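Local coordinates for epidermin leader peptide processing serine protease EpiP (Staphylococcus aureus subsp. aureus, PDB 3QFH), which probably cleaves the leader peptide from the precursor of the lantibiotic epidermin, acting as a subtilisin-like serine endopeptidase, at residues His137-Ser145 / Ser182-Leu191; Ser272-Asn280 / Asp305-Val316. One frame throughout, in Å; residues are numbered along the deposited sequence. Where two conformers were deposited one is given.

Contact 1: His137-Ser145 / Ser182-Leu191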
loop_
_atom_site.group_PDB
_atom_site.type_symbol
_atom_site.label_atom_id
_atom_site.label_comp_id
_atom_site.label_asym_id
_atom_site.label_seq_id
_atom_site.Cartn_x
_atom_site.Cartn_y
_atom_site.Cartn_z
ATOM N N HIS A 137 3.553 -20.618 -1.541
ATOM C CA HIS A 137 2.454 -20.796 -2.476
ATOM C C HIS A 137 3.097 -21.141 -3.812
ATOM O O HIS A 137 4.043 -20.466 -4.210
ATOM C CB HIS A 137 1.653 -19.510 -2.623
ATOM C CG HIS A 137 0.359 -19.692 -3.338
ATOM N ND1 HIS A 137 0.283 -20.004 -4.678
ATOM C CD2 HIS A 137 -0.917 -19.569 -2.907
ATOM C CE1 HIS A 137 -0.985 -20.100 -5.032
ATOM N NE2 HIS A 137 -1.734 -19.849 -3.973
ATOM N N ASP A 138 2.588 -22.171 -4.497
ATOM C CA ASP A 138 3.152 -22.617 -5.790
ATOM C C ASP A 138 3.282 -21.505 -6.857
ATOM O O ASP A 138 4.229 -21.502 -7.629
ATOM C CB ASP A 138 2.330 -23.771 -6.379
ATOM C CG ASP A 138 2.500 -25.087 -5.614
ATOM O OD1 ASP A 138 3.395 -25.197 -4.747
ATOM O OD2 ASP A 138 1.729 -26.031 -5.902
ATOM N N ASP A 139 2.340 -20.573 -6.897
ATOM C CA ASP A 139 2.399 -19.467 -7.854
ATOM C C ASP A 139 3.298 -18.303 -7.419
ATOM O O ASP A 139 3.599 -17.428 -8.223
ATOM C CB ASP A 139 1.001 -18.927 -8.140
ATOM C CG ASP A 139 0.114 -19.941 -8.799
ATOM O OD1 ASP A 139 0.582 -21.065 -9.108
ATOM O OD2 ASP A 139 -1.059 -19.613 -9.045
ATOM N N LEU A 140 3.750 -18.297 -6.176
ATOM C CA LEU A 140 4.559 -17.171 -5.681
ATOM C C LEU A 140 5.973 -17.522 -5.282
ATOM O O LEU A 140 6.788 -16.629 -5.161
ATOM C CB LEU A 140 3.917 -16.574 -4.427
ATOM C CG LEU A 140 2.466 -16.105 -4.515
ATOM C CD1 LEU A 140 1.998 -15.695 -3.120
ATOM C CD2 LEU A 140 2.358 -14.956 -5.501
ATOM N N LYS A 141 6.268 -18.798 -5.057
ATOM C CA LYS A 141 7.570 -19.160 -4.498
ATOM C C LYS A 141 8.762 -18.764 -5.362
ATOM O O LYS A 141 9.804 -18.394 -4.825
ATOM C CB LYS A 141 7.624 -20.652 -4.129
ATOM C CG LYS A 141 7.460 -21.627 -5.312
ATOM C CD LYS A 141 7.321 -23.079 -4.830
ATOM C CE LYS A 141 7.124 -24.052 -6.004
ATOM N NZ LYS A 141 7.047 -25.482 -5.546
ATOM N N ASN A 142 8.640 -18.821 -6.685
ATOM C CA ASN A 142 9.794 -18.470 -7.503
ATOM C C ASN A 142 10.116 -16.971 -7.478
ATOM O O ASN A 142 11.276 -16.581 -7.626
ATOM C CB ASN A 142 9.632 -18.956 -8.942
ATOM C CG ASN A 142 10.943 -18.893 -9.717
ATOM O OD1 ASN A 142 11.022 -18.302 -10.794
ATOM N ND2 ASN A 142 11.998 -19.440 -9.125
ATOM N N ASN A 143 9.101 -16.136 -7.268
ATOM C CA ASN A 143 9.288 -14.686 -7.255
ATOM C C ASN A 143 9.560 -14.089 -5.871
ATOM O O ASN A 143 10.019 -12.949 -5.750
ATOM C CB ASN A 143 8.103 -14.017 -7.974
ATOM C CG ASN A 143 8.126 -14.295 -9.494
ATOM O OD1 ASN A 143 9.176 -14.671 -10.050
ATOM N ND2 ASN A 143 7.001 -14.077 -10.167
ATOM N N PHE A 144 9.305 -14.876 -4.834
ATOM C CA PHE A 144 9.530 -14.454 -3.472
ATOM C C PHE A 144 11.005 -14.176 -3.212
ATOM O O PHE A 144 11.835 -15.021 -3.461
ATOM C CB PHE A 144 9.082 -15.542 -2.494
ATOM C CG PHE A 144 9.288 -15.162 -1.059
ATOM C CD1 PHE A 144 10.315 -15.717 -0.324
ATOM C CD2 PHE A 144 8.483 -14.182 -0.473
ATOM C CE1 PHE A 144 10.516 -15.343 0.992
ATOM C CE2 PHE A 144 8.680 -13.790 0.826
ATOM C CZ PHE A 144 9.704 -14.381 1.568
ATOM N N SER A 145 11.319 -13.002 -2.693
ATOM C CA SER A 145 12.705 -12.681 -2.354
ATOM C C SER A 145 12.967 -12.920 -0.866
ATOM O O SER A 145 12.167 -12.510 -0.007
ATOM C CB SER A 145 13.027 -11.224 -2.693
ATOM O OG SER A 145 14.265 -10.838 -2.109
ATOM N N SER A 182 0.084 -10.048 -3.282
ATOM C CA SER A 182 1.283 -10.553 -3.954
ATOM C C SER A 182 0.974 -11.285 -5.236
ATOM O O SER A 182 1.767 -11.256 -6.191
ATOM C CB SER A 182 2.045 -11.473 -3.019
ATOM O OG SER A 182 2.393 -10.769 -1.849
ATOM N N GLY A 183 -0.160 -11.975 -5.257
ATOM C CA GLY A 183 -0.578 -12.681 -6.455
ATOM C C GLY A 183 -0.845 -11.745 -7.620
ATOM O O GLY A 183 -0.519 -12.077 -8.779
ATOM N N GLN A 184 -1.399 -10.564 -7.327
ATOM C CA GLN A 184 -1.708 -9.590 -8.367
ATOM C C GLN A 184 -0.461 -9.010 -9.032
ATOM O O GLN A 184 -0.488 -8.695 -10.214
ATOM C CB GLN A 184 -2.599 -8.466 -7.840
ATOM C CG GLN A 184 -4.029 -8.952 -7.438
ATOM C CD GLN A 184 -4.775 -9.584 -8.607
ATOM O OE1 GLN A 184 -5.257 -8.896 -9.492
ATOM N NE2 GLN A 184 -4.877 -10.890 -8.596
ATOM N N THR A 185 0.632 -8.903 -8.291
ATOM C CA THR A 185 1.860 -8.375 -8.860
ATOM C C THR A 185 2.733 -9.469 -9.441
ATOM O O THR A 185 3.322 -9.293 -10.499
ATOM C CB THR A 185 2.772 -7.653 -7.800
ATOM O OG1 THR A 185 3.113 -8.554 -6.745
ATOM C CG2 THR A 185 2.127 -6.441 -7.212
ATOM N N SER A 186 2.787 -10.615 -8.777
ATOM C CA SER A 186 3.814 -11.593 -9.088
ATOM C C SER A 186 3.460 -13.068 -9.335
ATOM O O SER A 186 4.371 -13.888 -9.492
ATOM C CB SER A 186 4.793 -11.551 -7.905
ATOM O OG SER A 186 5.185 -10.211 -7.587
ATOM N N ALA A 187 2.185 -13.435 -9.336
ATOM C CA ALA A 187 1.831 -14.839 -9.552
ATOM C C ALA A 187 2.373 -15.300 -10.898
ATOM O O ALA A 187 2.248 -14.601 -11.894
ATOM C CB ALA A 187 0.306 -15.048 -9.502
ATOM N N ASN A 188 3.005 -16.465 -10.912
ATOM C CA ASN A 188 3.443 -17.059 -12.147
ATOM C C ASN A 188 3.329 -18.589 -12.026
ATOM O O ASN A 188 4.293 -19.264 -11.748
ATOM C CB ASN A 188 4.854 -16.608 -12.509
ATOM C CG ASN A 188 5.261 -17.036 -13.924
ATOM O OD1 ASN A 188 4.464 -17.575 -14.668
ATOM N ND2 ASN A 188 6.497 -16.792 -14.278
ATOM N N GLY A 189 2.108 -19.091 -12.165
ATOM C CA GLY A 189 1.798 -20.534 -12.093
ATOM C C GLY A 189 0.439 -20.754 -12.752
ATOM O O GLY A 189 0.294 -20.486 -13.939
ATOM N N LYS A 190 -0.563 -21.204 -11.984
ATOM C CA LYS A 190 -1.908 -21.380 -12.522
ATOM C C LYS A 190 -2.483 -19.990 -12.734
ATOM O O LYS A 190 -3.076 -19.713 -13.771
ATOM C CB LYS A 190 -2.770 -22.239 -11.598
ATOM C CG LYS A 190 -2.224 -23.675 -11.473
ATOM C CD LYS A 190 -2.892 -24.511 -10.384
ATOM C CE LYS A 190 -4.255 -25.035 -10.802
ATOM N NZ LYS A 190 -5.259 -23.970 -10.931
ATOM N N LEU A 191 -2.264 -19.113 -11.756
ATOM C CA LEU A 191 -2.657 -17.718 -11.850
ATOM C C LEU A 191 -1.436 -16.900 -12.349
ATOM O O LEU A 191 -0.284 -17.235 -12.030
ATOM C CB LEU A 191 -3.047 -17.204 -10.474
ATOM C CG LEU A 191 -3.895 -15.953 -10.450
ATOM C CD1 LEU A 191 -5.354 -16.404 -10.642
ATOM C CD2 LEU A 191 -3.746 -15.193 -9.129
HETATM O O HOH W 1 8.739 -16.724 -11.751
#
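The carboxylate of Asp139 lies against the backbone of Gly189-Leu191 and receives one amide from each of two successive residues. Lys190 N reaches OD1 of Asp139 at 3.1 Å, and Leu191 N reaches the other oxygen, OD2, at 3.0 Å. Both donors stand well above the carboxylate plane, by 44° and 48°, so the chain passes over a face of the group. CG of Asp139 is anti to its own carbonyl carbon (chi1 -64°), which swings the acid across to this loop and lays OD1 3.3 Å from Gly189 CA. Tyr376 OH gives OD2 a further hydrogen bond, so this buried acid is gripped on both oxygens, an environment that would probably favour its charged form. Second-shell support comes from His137, whose ND1 accepts Asp139 N in the plane of the ring.

The main chain of Asp139 is used as well: Asn188 N donates to Asp139 O over 2.9 Å, nearly straight, on a lone pair in the carbonyl plane. In the opposite sense, Asn143 ND2 donates to Ser186 O at the end of the helix over 2.7 Å, again on a lone pair in the carbonyl plane, with that oxygen close to the amide plane. Pro196 O takes a hydrogen bond from the same ND2. Between these polar grips CD2 of Leu140 rests on the helix backbone, 3.8 Å from both Gly183 CA and Ser182 O.

The contact thus ties the loop following strand 126-130 to the C-terminal end of helix 177-186 in the subtilisin-like fold. Phe200 of strand 200-204 packs against Ser182 and Ser186, while strand 367-370 covers His137 and Leu191.

Contact 2: Ser272-Asn280 / Asp305-Val316; sequences SIVVAAAGN and DVPASMDNVVTV
Four backbone hydrogen bonds join Val274-Ala278 to Val314-Val316. Val314 N donates to Val274 O and Ala276 N returns a bond to Val314 O, each nearly straight; the latter is the shorter, at 2.8 Å. Val316 N then meets Ala276 O almost end-on, whereas Ala278 N approaches Val316 O tilted 33° from the carbonyl plane. Thr315 OG1, beside its own backbone N (chi1 -52°), donates to Ala308 O at 2.6 Å and so ties the Pro307-Met310 type I turn, which follows a cis peptide bond, to the strand. A water bridges Val274 N and Asn312 O where the two chains diverge.

Strands 273-277 and 314-319 are neighbours in the central parallel sheet of the subtilisin-like fold, their short segments inclined by 26°. On the face bearing Val275, Val314 and Val316, CG1 of Val275 presses on CG2 of Val316 at a tight 3.5 Å, and helix 382-400 covers Val275 through Thr386 and Ser390. Ile273 adds CG2 against CG2 of Val314, 4.0 Å away. The other face is filled by Ala276, whose CB meets CG of Pro307 at 4.0 Å, and, in one conformer of Val313, by Val274 CG1 lying across Val313 CG1; Ile264 of helix 254-269 packs on both Pro307 and Val313. At the end of strand 273-277, Ala308 CB comes within 3.4 Å of Ala277 O.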
loop_
_atom_site.group_PDB
_atom_site.type_symbol
_atom_site.label_atom_id
_atom_site.label_comp_id
_atom_site.label_asym_id
_atom_site.label_seq_id
_atom_site.Cartn_x
_atom_site.Cartn_y
_atom_site.Cartn_z
ATOM N N SER A 272 12.672 5.516 -5.389
ATOM C CA SER A 272 11.615 4.523 -5.340
ATOM C C SER A 272 10.307 5.267 -5.529
ATOM O O SER A 272 10.184 6.432 -5.122
ATOM C CB SER A 272 11.560 3.770 -4.020
ATOM O OG SER A 272 12.710 2.978 -3.823
ATOM N N ILE A 273 9.363 4.606 -6.180
ATOM C CA ILE A 273 8.029 5.138 -6.405
ATOM C C ILE A 273 7.116 4.461 -5.390
ATOM O O ILE A 273 7.195 3.233 -5.206
ATOM C CB ILE A 273 7.493 4.735 -7.830
ATOM C CG1 ILE A 273 8.498 5.084 -8.928
ATOM C CG2 ILE A 273 6.130 5.366 -8.098
ATOM C CD1 ILE A 273 8.109 4.533 -10.304
ATOM N N VAL A 274 6.233 5.242 -4.767
ATOM C CA VAL A 274 5.259 4.736 -3.816
ATOM C C VAL A 274 3.871 4.751 -4.469
ATOM O O VAL A 274 3.395 5.799 -4.947
ATOM C CB VAL A 274 5.245 5.588 -2.522
ATOM C CG1 VAL A 274 4.086 5.148 -1.582
ATOM C CG2 VAL A 274 6.586 5.507 -1.790
ATOM N N VAL A 275 3.239 3.582 -4.508
ATOM C CA VAL A 275 1.903 3.403 -5.067
ATOM C C VAL A 275 0.953 3.054 -3.916
ATOM O O VAL A 275 1.161 2.074 -3.197
ATOM C CB VAL A 275 1.891 2.268 -6.095
ATOM C CG1 VAL A 275 0.493 2.152 -6.774
ATOM C CG2 VAL A 275 3.013 2.491 -7.122
ATOM N N ALA A 276 -0.107 3.823 -3.781
ATOM C CA ALA A 276 -1.004 3.674 -2.680
ATOM C C ALA A 276 -2.434 3.444 -3.146
ATOM O O ALA A 276 -2.882 4.019 -4.132
ATOM C CB ALA A 276 -0.943 4.944 -1.820
ATOM N N ALA A 277 -3.146 2.628 -2.398
ATOM C CA ALA A 277 -4.542 2.347 -2.687
ATOM C C ALA A 277 -5.428 3.476 -2.207
ATOM O O ALA A 277 -5.241 3.997 -1.111
ATOM C CB ALA A 277 -4.982 1.057 -1.994
ATOM N N ALA A 278 -6.404 3.829 -3.027
ATOM C CA ALA A 278 -7.413 4.765 -2.611
ATOM C C ALA A 278 -8.218 4.004 -1.553
ATOM O O ALA A 278 -8.126 2.778 -1.464
ATOM C CB ALA A 278 -8.293 5.153 -3.771
ATOM N N GLY A 279 -8.984 4.725 -0.743
ATOM C CA GLY A 279 -9.789 4.090 0.291
ATOM C C GLY A 279 -10.944 3.342 -0.338
ATOM O O GLY A 279 -11.241 3.519 -1.542
ATOM N N ASN A 280 -11.601 2.523 0.483
ATOM C CA ASN A 280 -12.701 1.699 0.055
ATOM C C ASN A 280 -14.047 2.106 0.661
ATOM O O ASN A 280 -14.862 1.264 0.944
ATOM C CB ASN A 280 -12.410 0.231 0.404
ATOM C CG ASN A 280 -11.253 -0.339 -0.390
ATOM O OD1 ASN A 280 -11.457 -0.934 -1.439
ATOM N ND2 ASN A 280 -10.037 -0.106 0.071
ATOM N N ASP A 305 -7.268 10.952 4.214
ATOM C CA ASP A 305 -7.112 9.568 3.797
ATOM C C ASP A 305 -5.630 9.430 3.440
ATOM O O ASP A 305 -5.188 10.019 2.467
ATOM C CB ASP A 305 -8.022 9.300 2.589
ATOM C CG ASP A 305 -7.994 7.853 2.118
ATOM O OD1 ASP A 305 -7.417 6.995 2.809
ATOM O OD2 ASP A 305 -8.572 7.575 1.036
ATOM N N VAL A 306 -4.862 8.680 4.235
ATOM C CA VAL A 306 -3.422 8.559 4.008
ATOM C C VAL A 306 -2.952 7.101 3.900
ATOM O O VAL A 306 -3.522 6.204 4.508
ATOM C CB VAL A 306 -2.615 9.291 5.102
ATOM C CG1 VAL A 306 -3.170 10.692 5.311
ATOM C CG2 VAL A 306 -2.614 8.527 6.400
ATOM N N PRO A 307 -1.895 6.857 3.119
ATOM C CA PRO A 307 -1.109 7.821 2.365
ATOM C C PRO A 307 -1.675 8.210 0.989
ATOM O O PRO A 307 -1.019 8.949 0.259
ATOM C CB PRO A 307 0.226 7.092 2.186
ATOM C CG PRO A 307 -0.162 5.652 2.088
ATOM C CD PRO A 307 -1.364 5.484 2.981
ATOM N N ALA A 308 -2.881 7.759 0.656
ATOM C CA ALA A 308 -3.453 8.025 -0.673
ATOM C C ALA A 308 -3.505 9.497 -1.064
ATOM O O ALA A 308 -3.337 9.815 -2.238
ATOM C CB ALA A 308 -4.859 7.401 -0.805
ATOM N N SER A 309 -3.756 10.384 -0.107
ATOM C CA SER A 309 -3.871 11.813 -0.406
ATOM C C SER A 309 -2.576 12.575 -0.141
ATOM O O SER A 309 -2.561 13.779 -0.215
ATOM C CB SER A 309 -4.987 12.443 0.438
ATOM O OG SER A 309 -4.663 12.350 1.824
ATOM N N MET A 310 -1.496 11.875 0.171
ATOM C CA MET A 310 -0.232 12.549 0.479
ATOM C C MET A 310 0.570 12.926 -0.761
ATOM O O MET A 310 0.276 12.493 -1.859
ATOM C CB MET A 310 0.614 11.693 1.416
ATOM C CG MET A 310 0.185 11.766 2.893
ATOM S SD MET A 310 1.188 10.645 3.894
ATOM C CE MET A 310 0.795 11.184 5.568
ATOM N N ASP A 311 1.591 13.748 -0.573
ATOM C CA ASP A 311 2.431 14.150 -1.684
ATOM C C ASP A 311 3.335 13.001 -2.111
ATOM O O ASP A 311 3.759 12.179 -1.280
ATOM C CB ASP A 311 3.297 15.349 -1.283
ATOM C CG ASP A 311 2.468 16.558 -0.865
ATOM O OD1 ASP A 311 1.345 16.747 -1.405
ATOM O OD2 ASP A 311 2.948 17.322 0.000
ATOM N N ASN A 312 3.610 12.956 -3.412
ATOM C CA ASN A 312 4.508 11.988 -4.008
ATOM C C ASN A 312 4.075 10.515 -3.955
ATOM O O ASN A 312 4.878 9.620 -3.773
ATOM C CB ASN A 312 5.892 12.175 -3.418
ATOM C CG ASN A 312 6.439 13.555 -3.699
ATOM O OD1 ASN A 312 6.437 13.987 -4.834
ATOM N ND2 ASN A 312 6.920 14.244 -2.663
ATOM N N VAL A 313 2.787 10.283 -4.109
ATOM C CA VAL A 313 2.261 8.926 -4.161
ATOM C C VAL A 313 1.437 8.794 -5.430
ATOM O O VAL A 313 0.815 9.753 -5.880
ATOM C CB VAL A 313 1.357 8.599 -2.958
ATOM C CG1 VAL A 313 2.098 8.828 -1.635
ATOM C CG2 VAL A 313 0.108 9.430 -2.999
ATOM N N VAL A 314 1.456 7.603 -6.012
ATOM C CA VAL A 314 0.619 7.286 -7.163
ATOM C C VAL A 314 -0.644 6.671 -6.488
ATOM O O VAL A 314 -0.552 5.608 -5.867
ATOM C CB VAL A 314 1.278 6.278 -8.090
ATOM C CG1 VAL A 314 0.270 5.788 -9.154
ATOM C CG2 VAL A 314 2.509 6.886 -8.731
ATOM N N THR A 315 -1.793 7.346 -6.593
ATOM C CA THR A 315 -3.037 6.911 -5.949
ATOM C C THR A 315 -3.887 6.151 -6.938
ATOM O O THR A 315 -4.278 6.696 -7.980
ATOM C CB THR A 315 -3.848 8.112 -5.462
ATOM O OG1 THR A 315 -3.019 8.938 -4.665
ATOM C CG2 THR A 315 -5.089 7.680 -4.643
ATOM N N VAL A 316 -4.218 4.911 -6.584
ATOM C CA VAL A 316 -4.913 4.023 -7.501
ATOM C C VAL A 316 -6.344 3.768 -7.059
ATOM O O VAL A 316 -6.582 3.293 -5.952
ATOM C CB VAL A 316 -4.170 2.675 -7.596
ATOM C CG1 VAL A 316 -4.818 1.744 -8.588
ATOM C CG2 VAL A 316 -2.670 2.920 -7.941
HETATM O O HOH W 2 5.352 7.970 -5.980
#

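In the fold
Both contacts are largely buried, but contact 2 lies nearer the middle of the molecule, about 7 Å from the chain centre to its own centre, against about 18 Å for contact 1. No secondary-structure element is held by both, and their nearest atoms are about 9 Å apart. Contact 2 joins adjacent strands through repeated main-chain bonds and aliphatic packing on both sheet faces. Contact 1, between a loop and a helix end, depends mostly on side-chain carboxylate and amide groups meeting backbone where no regular strand pairing exists, with one main-chain bond beside them. The side chains of Ser182 in contact 1 and Ala277 in contact 2 lie near, without touching, the probable Ser383-His177-Asp130 triad.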